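PDB 4TW5: Eps1p from Saccharomyces cerevisiae, which belongs to the protein disulfide isomerase (PDI) family and is built here from two thioredoxin-like domains, each containing a CXXC disulfide. Local coordinates for residues 159-164 against 175-180; 219-224 against 232-237. All coordinates share one frame; numbering follows the deposited sequence.

Contact 1 (159-164 against 175-180)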
loop_
_atom_site.group_PDB
_atom_site.type_symbol
_atom_site.label_atom_id
_atom_site.label_comp_id
_atom_site.label_asym_id
_atom_site.label_seq_id
_atom_site.Cartn_x
_atom_site.Cartn_y
_atom_site.Cartn_z
ATOM N N PHE A 159 -10.810 -13.027 4.539
ATOM C CA PHE A 159 -10.278 -11.821 3.900
ATOM C C PHE A 159 -10.778 -11.721 2.457
ATOM O O PHE A 159 -10.726 -12.697 1.710
ATOM C CB PHE A 159 -8.740 -11.828 3.928
ATOM C CG PHE A 159 -8.167 -11.860 5.313
ATOM C CD1 PHE A 159 -8.099 -13.055 6.021
ATOM C CD2 PHE A 159 -7.729 -10.693 5.920
ATOM C CE1 PHE A 159 -7.590 -13.077 7.299
ATOM C CE2 PHE A 159 -7.240 -10.706 7.198
ATOM C CZ PHE A 159 -7.163 -11.897 7.890
ATOM N N TRP A 160 -11.270 -10.545 2.071
ATOM C CA TRP A 160 -11.996 -10.391 0.791
ATOM C C TRP A 160 -11.460 -9.281 -0.101
ATOM O O TRP A 160 -11.105 -8.213 0.395
ATOM C CB TRP A 160 -13.475 -10.123 1.057
ATOM C CG TRP A 160 -14.137 -11.188 1.849
ATOM C CD1 TRP A 160 -14.053 -11.384 3.202
ATOM C CD2 TRP A 160 -15.006 -12.209 1.346
ATOM N NE1 TRP A 160 -14.807 -12.474 3.562
ATOM C CE2 TRP A 160 -15.410 -12.991 2.444
ATOM C CE3 TRP A 160 -15.475 -12.541 0.068
ATOM C CZ2 TRP A 160 -16.261 -14.088 2.307
ATOM C CZ3 TRP A 160 -16.325 -13.625 -0.069
ATOM C CH2 TRP A 160 -16.707 -14.394 1.048
ATOM N N PRO A 161 -11.472 -9.501 -1.429
ATOM C CA PRO A 161 -11.080 -8.436 -2.354
ATOM C C PRO A 161 -12.223 -7.455 -2.567
ATOM O O PRO A 161 -12.842 -7.427 -3.635
ATOM C CB PRO A 161 -10.758 -9.197 -3.643
ATOM C CG PRO A 161 -11.647 -10.372 -3.603
ATOM C CD PRO A 161 -11.951 -10.694 -2.154
ATOM N N THR A 162 -12.487 -6.639 -1.553
ATOM C CA THR A 162 -13.582 -5.677 -1.606
ATOM C C THR A 162 -13.381 -4.650 -0.520
ATOM O O THR A 162 -12.511 -4.823 0.328
ATOM C CB THR A 162 -14.942 -6.364 -1.390
ATOM O OG1 THR A 162 -15.999 -5.408 -1.512
ATOM C CG2 THR A 162 -14.979 -6.969 0.005
ATOM N N LYS A 163 -14.180 -3.586 -0.538
ATOM C CA LYS A 163 -14.149 -2.613 0.546
ATOM C C LYS A 163 -15.568 -2.408 1.083
ATOM O O LYS A 163 -15.777 -1.678 2.042
ATOM C CB LYS A 163 -13.582 -1.266 0.088
ATOM C CG LYS A 163 -14.534 -0.537 -0.815
ATOM C CD LYS A 163 -13.991 0.800 -1.276
ATOM C CE LYS A 163 -15.012 1.479 -2.180
ATOM N NZ LYS A 163 -14.498 2.769 -2.680
ATOM N N ASP A 164 -16.536 -3.061 0.458
ATOM C CA ASP A 164 -17.938 -2.765 0.729
ATOM C C ASP A 164 -18.676 -3.816 1.552
ATOM O O ASP A 164 -19.888 -3.732 1.706
ATOM C CB ASP A 164 -18.690 -2.555 -0.590
ATOM C CG ASP A 164 -18.275 -1.295 -1.275
ATOM O OD1 ASP A 164 -18.138 -0.265 -0.571
ATOM O OD2 ASP A 164 -18.063 -1.332 -2.504
ATOM N N LYS A 175 -14.653 -8.230 -8.291
ATOM C CA LYS A 175 -13.844 -8.178 -9.508
ATOM C C LYS A 175 -12.730 -9.245 -9.514
ATOM O O LYS A 175 -12.043 -9.463 -8.504
ATOM C CB LYS A 175 -13.236 -6.785 -9.653
ATOM C CG LYS A 175 -14.251 -5.652 -9.626
ATOM C CD LYS A 175 -15.310 -5.852 -10.710
ATOM C CE LYS A 175 -16.441 -4.839 -10.567
ATOM N NZ LYS A 175 -17.671 -5.445 -11.159
ATOM N N ASN A 176 -12.573 -9.922 -10.648
ATOM C CA ASN A 176 -11.551 -10.956 -10.805
ATOM C C ASN A 176 -11.546 -11.977 -9.637
ATOM O O ASN A 176 -10.488 -12.386 -9.133
ATOM C CB ASN A 176 -10.178 -10.297 -10.970
ATOM C CG ASN A 176 -10.150 -9.324 -12.126
ATOM O OD1 ASN A 176 -10.961 -9.437 -13.039
ATOM N ND2 ASN A 176 -9.227 -8.361 -12.096
ATOM N N CYS A 177 -12.742 -12.370 -9.214
ATOM C CA CYS A 177 -12.893 -13.372 -8.179
ATOM C C CYS A 177 -14.081 -14.253 -8.472
ATOM O O CYS A 177 -15.170 -14.014 -7.964
ATOM C CB CYS A 177 -13.064 -12.727 -6.800
ATOM S SG CYS A 177 -13.133 -13.938 -5.439
ATOM N N ASP A 178 -13.845 -15.298 -9.257
ATOM C CA ASP A 178 -14.884 -16.221 -9.673
ATOM C C ASP A 178 -15.569 -16.923 -8.505
ATOM O O ASP A 178 -16.760 -17.211 -8.563
ATOM C CB ASP A 178 -14.304 -17.279 -10.611
ATOM C CG ASP A 178 -13.818 -16.699 -11.932
ATOM O OD1 ASP A 178 -14.319 -15.628 -12.364
ATOM O OD2 ASP A 178 -12.905 -17.319 -12.523
ATOM N N LYS A 179 -14.811 -17.199 -7.452
ATOM C CA LYS A 179 -15.314 -18.001 -6.345
ATOM C C LYS A 179 -15.929 -17.187 -5.207
ATOM O O LYS A 179 -16.545 -17.757 -4.336
ATOM C CB LYS A 179 -14.195 -18.892 -5.800
ATOM C CG LYS A 179 -13.723 -19.951 -6.792
ATOM C CD LYS A 179 -12.291 -20.383 -6.455
ATOM C CE LYS A 179 -11.728 -21.357 -7.465
ATOM N NZ LYS A 179 -10.238 -21.479 -7.275
ATOM N N CYS A 180 -15.767 -15.865 -5.222
ATOM C CA CYS A 180 -16.202 -15.024 -4.116
ATOM C C CYS A 180 -17.689 -15.184 -3.729
ATOM O O CYS A 180 -18.036 -15.217 -2.540
ATOM C CB CYS A 180 -15.935 -13.562 -4.426
ATOM S SG CYS A 180 -14.289 -12.933 -4.104
HETATM O O HOH W 1 -13.845 -6.723 -6.251
#
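The CXXC disulfide of the second thioredoxin-like domain, C177-D178-K179-C180, packs on W160 and P161, where the chain leaves central strand 155-160. C177 to C180 form a type I turn that leads into helix 180-196, and the C177 SG to C180 SG bond of 2.0 Å bridges its two ends. As in other members of the fold, the cysteine pair thus sits at the start of the helix, past the C-terminal end of a central strand. P161 points at the disulfide: its CG lies 3.7 Å from C180 SG and 4.2 Å from C177 CB, so one edge of the pyrrolidine ring touches both halves of the bridge. With chi1 at -83°, C180 swings SG to the side of its own backbone N, which brings the sulfur over to P161. W160 approaches differently, edge on. Its CZ3 is 3.4 Å from C180 O, which lies near the plane of the indole, while the indole NE1 is hydrogen-bonded to S158 OG. Beyond the strand, P161 is the centre of an inverse gamma turn, and T162 follows with an ST turn, OG1 accepting from D164 N. No direct hydrogen bond crosses between 159-164 and 175-180; instead a water donates to P161 O at 2.9 Å and accepts from K175 N at 2.7 Å.

Contact 2 (219-224 against 232-237)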
loop_
_atom_site.group_PDB
_atom_site.type_symbol
_atom_site.label_atom_id
_atom_site.label_comp_id
_atom_site.label_asym_id
_atom_site.label_seq_id
_atom_site.Cartn_x
_atom_site.Cartn_y
_atom_site.Cartn_z
ATOM N N GLY A 219 -1.935 -9.870 -0.215
ATOM C CA GLY A 219 -1.737 -8.680 -1.004
ATOM C C GLY A 219 -2.448 -8.694 -2.341
ATOM O O GLY A 219 -2.758 -7.634 -2.870
ATOM N N ASP A 220 -2.738 -9.888 -2.853
ATOM C CA ASP A 220 -3.413 -10.044 -4.128
ATOM C C ASP A 220 -4.911 -9.632 -4.047
ATOM O O ASP A 220 -5.561 -9.442 -5.068
ATOM C CB ASP A 220 -3.262 -11.486 -4.621
ATOM C CG ASP A 220 -3.588 -12.507 -3.562
ATOM O OD1 ASP A 220 -3.174 -12.330 -2.395
ATOM O OD2 ASP A 220 -4.201 -13.537 -3.914
ATOM N N LEU A 221 -5.448 -9.522 -2.834
ATOM C CA LEU A 221 -6.831 -9.098 -2.645
ATOM C C LEU A 221 -6.964 -7.586 -2.539
ATOM O O LEU A 221 -8.066 -7.047 -2.592
ATOM C CB LEU A 221 -7.432 -9.738 -1.378
ATOM C CG LEU A 221 -7.315 -11.251 -1.170
ATOM C CD1 LEU A 221 -8.267 -11.728 -0.050
ATOM C CD2 LEU A 221 -7.484 -12.055 -2.430
ATOM N N VAL A 222 -5.848 -6.892 -2.366
ATOM C CA VAL A 222 -5.896 -5.456 -2.125
ATOM C C VAL A 222 -6.274 -4.691 -3.385
ATOM O O VAL A 222 -7.032 -3.724 -3.329
ATOM C CB VAL A 222 -4.540 -4.932 -1.605
ATOM C CG1 VAL A 222 -4.457 -3.425 -1.722
ATOM C CG2 VAL A 222 -4.288 -5.397 -0.159
ATOM N N LYS A 223 -5.779 -5.162 -4.532
ATOM C CA LYS A 223 -5.810 -4.376 -5.776
ATOM C C LYS A 223 -6.101 -5.221 -7.018
ATOM O O LYS A 223 -5.665 -6.383 -7.117
ATOM C CB LYS A 223 -4.449 -3.697 -5.974
ATOM C CG LYS A 223 -4.495 -2.277 -6.423
ATOM C CD LYS A 223 -4.512 -1.363 -5.209
ATOM C CE LYS A 223 -4.680 0.087 -5.605
ATOM N NZ LYS A 223 -4.565 0.984 -4.431
ATOM N N ILE A 224 -6.794 -4.615 -7.978
ATOM C CA ILE A 224 -6.936 -5.169 -9.333
ATOM C C ILE A 224 -5.566 -5.224 -10.036
ATOM O O ILE A 224 -4.834 -4.246 -9.993
ATOM C CB ILE A 224 -7.879 -4.282 -10.223
ATOM C CG1 ILE A 224 -9.315 -4.222 -9.704
ATOM C CG2 ILE A 224 -7.866 -4.765 -11.665
ATOM C CD1 ILE A 224 -10.039 -5.539 -9.802
ATOM N N GLU A 232 -8.937 -15.466 -4.887
ATOM C CA GLU A 232 -9.840 -16.186 -3.998
ATOM C C GLU A 232 -9.850 -15.537 -2.642
ATOM O O GLU A 232 -8.846 -14.973 -2.225
ATOM C CB GLU A 232 -9.383 -17.625 -3.780
ATOM C CG GLU A 232 -9.606 -18.618 -4.868
ATOM C CD GLU A 232 -9.052 -19.961 -4.453
ATOM O OE1 GLU A 232 -8.356 -19.980 -3.409
ATOM O OE2 GLU A 232 -9.316 -20.981 -5.143
ATOM N N PRO A 233 -10.968 -15.669 -1.917
ATOM C CA PRO A 233 -10.972 -15.165 -0.539
ATOM C C PRO A 233 -10.027 -16.018 0.308
ATOM O O PRO A 233 -9.783 -17.191 -0.014
ATOM C CB PRO A 233 -12.438 -15.308 -0.111
ATOM C CG PRO A 233 -13.198 -15.501 -1.426
ATOM C CD PRO A 233 -12.269 -16.219 -2.317
ATOM N N LYS A 234 -9.416 -15.427 1.322
ATOM C CA LYS A 234 -8.525 -16.214 2.174
ATOM C C LYS A 234 -9.107 -16.355 3.567
ATOM O O LYS A 234 -9.894 -15.521 3.992
ATOM C CB LYS A 234 -7.139 -15.581 2.238
ATOM C CG LYS A 234 -6.500 -15.460 0.868
ATOM C CD LYS A 234 -6.163 -16.809 0.285
ATOM C CE LYS A 234 -5.280 -16.601 -0.947
ATOM N NZ LYS A 234 -4.747 -17.876 -1.511
ATOM N N VAL A 235 -8.707 -17.418 4.262
ATOM C CA VAL A 235 -9.142 -17.721 5.611
ATOM C C VAL A 235 -7.940 -18.021 6.506
ATOM O O VAL A 235 -7.050 -18.774 6.103
ATOM C CB VAL A 235 -10.114 -18.936 5.631
ATOM C CG1 VAL A 235 -10.458 -19.369 7.073
ATOM C CG2 VAL A 235 -11.376 -18.635 4.848
ATOM N N ALA A 236 -7.934 -17.452 7.717
ATOM C CA ALA A 236 -6.893 -17.703 8.722
ATOM C C ALA A 236 -7.470 -17.830 10.151
ATOM O O ALA A 236 -8.446 -17.175 10.499
ATOM C CB ALA A 236 -5.869 -16.600 8.687
ATOM N N LEU A 237 -6.835 -18.628 11.000
ATOM C CA LEU A 237 -7.305 -18.756 12.389
ATOM C C LEU A 237 -6.469 -17.911 13.346
ATOM O O LEU A 237 -5.244 -17.843 13.207
ATOM C CB LEU A 237 -7.275 -20.204 12.835
ATOM C CG LEU A 237 -7.839 -20.535 14.216
ATOM C CD1 LEU A 237 -9.320 -20.198 14.312
ATOM C CD2 LEU A 237 -7.646 -22.002 14.455
#
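L221 reaches the 232-237 segment with the two methyls of its isobutyl fork: both border the E232 carbonyl, CD2 more closely, and CD1 reaches on to K234. The first torsion (chi1 -51°) sets CG beside the backbone N, and the second (chi2 -166°) stretches CD1 out anti to CA while CD2 branches off to meet the E232 carbonyl. CD2 stands close to E232 O, at 3.2 Å. CD1 lies 4.1 Å from K234 N and 4.2 Å from K234 CG, and also against the backbone O of F159 in strand 155-160. In the thioredoxin-like fold this is the place where the chain enters strand 234-238, the antiparallel neighbour of 155-160, and P233, just before it, corresponds by topology to the cis-proline of thioredoxins. The E232-P233 peptide is nevertheless trans here, and P233 points away from L221 toward W160, C180 and F183. E232 also turns its side chain from the 219-224 segment, and its OE2 is held by a salt bridge to K179. K234, by contrast, faces that segment and passes alongside L221 toward D220. The opposite charges stay apart, D220 OD2 being 5.0 Å from K234 NZ, too far for a salt bridge, though some attraction is possible. D220 also packs against G217 of a third subunit, and its backbone O accepts a weak hydrogen bond from R231 NH1.

In the fold
Contacts 1 and 2 lie side by side at one end of the second domain's sheet, their centres about 8 Å apart, and contact 1 closes along the chain before contact 2 opens. Neighbouring strands 155-160 and 234-238 tie them together through a probable hydrogen bond from F159 N to K234 O, 2.7 Å. The two contacts meet at the CXXC disulfide: P233 CG lies 3.9 Å from C180 SG, so the sulfur touches prolines of both contacts, P161 being the other, and the two approach it from directions roughly at right angles. Elsewhere, K175 CB packs 3.4 Å from I224 CD1.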